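Local structure of soluble lytic transglycosylase B3 (Pseudomonas aeruginosa, 5ANZ) at residues 256-260 with 283-289. The protein probably acts as a peptidoglycan lytic transglycosylase that takes part in cell-wall turnover, and binds a calcium ion. Residues are numbered along the deposited sequence; the frame is centred on the assembly and turned at random.
Sequences EVRLP and GVQGVNG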
loop_
_atom_site.group_PDB
_atom_site.type_symbol
_atom_site.label_atom_id
_atom_site.label_comp_id
_atom_site.label_asym_id
_atom_site.label_seq_id
_atom_site.Cartn_x
_atom_site.Cartn_y
_atom_site.Cartn_z
ATOM N N GLU A 256 -14.588 -10.218 -7.598
ATOM C CA GLU A 256 -15.278 -9.450 -8.618
ATOM C C GLU A 256 -16.768 -9.725 -8.622
ATOM O O GLU A 256 -17.197 -10.847 -8.363
ATOM C CB GLU A 256 -14.687 -9.759 -9.997
ATOM C CG GLU A 256 -15.232 -8.856 -11.075
ATOM C CD GLU A 256 -14.592 -9.101 -12.423
ATOM O OE1 GLU A 256 -13.806 -10.074 -12.543
ATOM O OE2 GLU A 256 -14.877 -8.312 -13.352
ATOM N N VAL A 257 -17.558 -8.697 -8.920
ATOM C CA VAL A 257 -19.004 -8.823 -8.975
ATOM C C VAL A 257 -19.552 -8.147 -10.218
ATOM O O VAL A 257 -18.837 -7.430 -10.913
ATOM C CB VAL A 257 -19.690 -8.220 -7.742
ATOM C CG1 VAL A 257 -19.243 -8.962 -6.478
ATOM C CG2 VAL A 257 -19.385 -6.712 -7.637
ATOM N N ARG A 258 -20.824 -8.403 -10.494
ATOM C CA ARG A 258 -21.530 -7.728 -11.570
ATOM C C ARG A 258 -22.591 -6.806 -10.974
ATOM O O ARG A 258 -23.395 -7.235 -10.153
ATOM C CB ARG A 258 -22.178 -8.749 -12.515
ATOM C CG ARG A 258 -23.045 -8.135 -13.594
ATOM C CD ARG A 258 -23.871 -9.201 -14.315
ATOM N NE ARG A 258 -23.038 -10.168 -15.026
ATOM C CZ ARG A 258 -23.509 -11.248 -15.646
ATOM N NH1 ARG A 258 -24.810 -11.507 -15.638
ATOM N NH2 ARG A 258 -22.679 -12.072 -16.272
ATOM N N LEU A 259 -22.583 -5.543 -11.387
ATOM C CA LEU A 259 -23.585 -4.586 -10.914
ATOM C C LEU A 259 -24.797 -4.532 -11.833
ATOM O O LEU A 259 -24.663 -4.658 -13.049
ATOM C CB LEU A 259 -22.981 -3.193 -10.798
ATOM C CG LEU A 259 -21.824 -3.118 -9.803
ATOM C CD1 LEU A 259 -21.252 -1.716 -9.704
ATOM C CD2 LEU A 259 -22.301 -3.612 -8.439
ATOM N N PRO A 260 -25.985 -4.336 -11.246
ATOM C CA PRO A 260 -27.227 -4.173 -12.010
ATOM C C PRO A 260 -27.322 -2.822 -12.708
ATOM O O PRO A 260 -26.512 -1.922 -12.466
ATOM C CB PRO A 260 -28.307 -4.297 -10.938
ATOM C CG PRO A 260 -27.649 -3.803 -9.709
ATOM C CD PRO A 260 -26.240 -4.334 -9.797
ATOM N N GLY A 283 -29.214 -6.255 -5.850
ATOM C CA GLY A 283 -28.929 -6.388 -7.269
ATOM C C GLY A 283 -27.535 -6.866 -7.646
ATOM O O GLY A 283 -27.293 -7.219 -8.800
ATOM N N VAL A 284 -26.612 -6.872 -6.689
ATOM C CA VAL A 284 -25.250 -7.306 -6.964
ATOM C C VAL A 284 -25.183 -8.818 -7.119
ATOM O O VAL A 284 -25.835 -9.551 -6.378
ATOM C CB VAL A 284 -24.272 -6.873 -5.846
ATOM C CG1 VAL A 284 -22.836 -7.177 -6.247
ATOM C CG2 VAL A 284 -24.426 -5.389 -5.548
ATOM N N GLN A 285 -24.371 -9.281 -8.063
ATOM C CA GLN A 285 -24.287 -10.703 -8.377
ATOM C C GLN A 285 -22.856 -11.176 -8.535
ATOM O O GLN A 285 -21.929 -10.370 -8.644
ATOM C CB GLN A 285 -25.054 -11.012 -9.668
ATOM C CG GLN A 285 -26.524 -10.656 -9.646
ATOM C CD GLN A 285 -27.206 -10.941 -10.971
ATOM O OE1 GLN A 285 -26.609 -11.524 -11.877
ATOM N NE2 GLN A 285 -28.461 -10.525 -11.091
ATOM N N GLY A 286 -22.677 -12.494 -8.574
ATOM C CA GLY A 286 -21.387 -13.069 -8.908
ATOM C C GLY A 286 -21.013 -12.575 -10.292
ATOM O O GLY A 286 -21.881 -12.138 -11.045
ATOM N N VAL A 287 -19.734 -12.647 -10.631
ATOM C CA VAL A 287 -19.231 -12.002 -11.839
ATOM C C VAL A 287 -19.806 -12.618 -13.116
ATOM O O VAL A 287 -19.897 -11.954 -14.153
ATOM C CB VAL A 287 -17.697 -12.061 -11.889
ATOM C CG1 VAL A 287 -17.231 -13.465 -12.229
ATOM C CG2 VAL A 287 -17.161 -11.044 -12.887
ATOM N N ASN A 288 -20.205 -13.881 -13.035
ATOM C CA ASN A 288 -20.837 -14.545 -14.167
ATOM C C ASN A 288 -22.345 -14.652 -14.000
ATOM O O ASN A 288 -22.990 -15.493 -14.626
ATOM C CB ASN A 288 -20.238 -15.933 -14.370
ATOM C CG ASN A 288 -18.810 -15.877 -14.847
ATOM O OD1 ASN A 288 -17.909 -16.418 -14.208
ATOM N ND2 ASN A 288 -18.590 -15.217 -15.982
ATOM N N GLY A 289 -22.901 -13.791 -13.155
ATOM C CA GLY A 289 -24.317 -13.826 -12.843
ATOM C C GLY A 289 -24.603 -14.792 -11.711
ATOM O O GLY A 289 -23.797 -15.680 -11.424
#
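This is the edge of a small antiparallel beta sheet in the lysozyme-like transglycosylase domain, where the short, weakly bonded strand 285-286 pairs with strand 254-258. One hydrogen-bonded pair, R258 with Q285, holds the two backbones together: R258 N donates to Q285 O at 2.9 Å and Q285 N returns a bond to R258 O at 3.1 Å. Pairing starts just after a helix ends in a Schellman motif. G283 is its C-prime residue, with a positive phi that suits glycine; a CB there would also clash with the ring of P260, whose CD already sits 3.2 Å from G283 O. After the pair the chain folds into a type I turn, G286 to G289, closed by G289 N to G286 O at 2.9 Å, which keeps V287 against the strand (V257 CA to V287 CA 4.3 Å).

The apolar contacts of V284 are with V257 and L259: its CG1 lies 3.6 Å from V257 CB and its CG2 4.0 Å from L259 CD2. Both partners also touch A313 of strand 313-316, the other neighbour of 254-258. V287, in the turn, rests its CG2 3.3 Å from E256 CD, while the carboxylate of E256 takes hydrogen bonds from the backbone N of V350 and G351, bringing a later loop to the same spot. R258 and Q285 put their side chains on one common face. There the arginine reaches along the turn and lays a face of its guanidinium over the N288-G289 peptide, with NH2 3.5 Å from N288 C and 3.6 Å from G289 N.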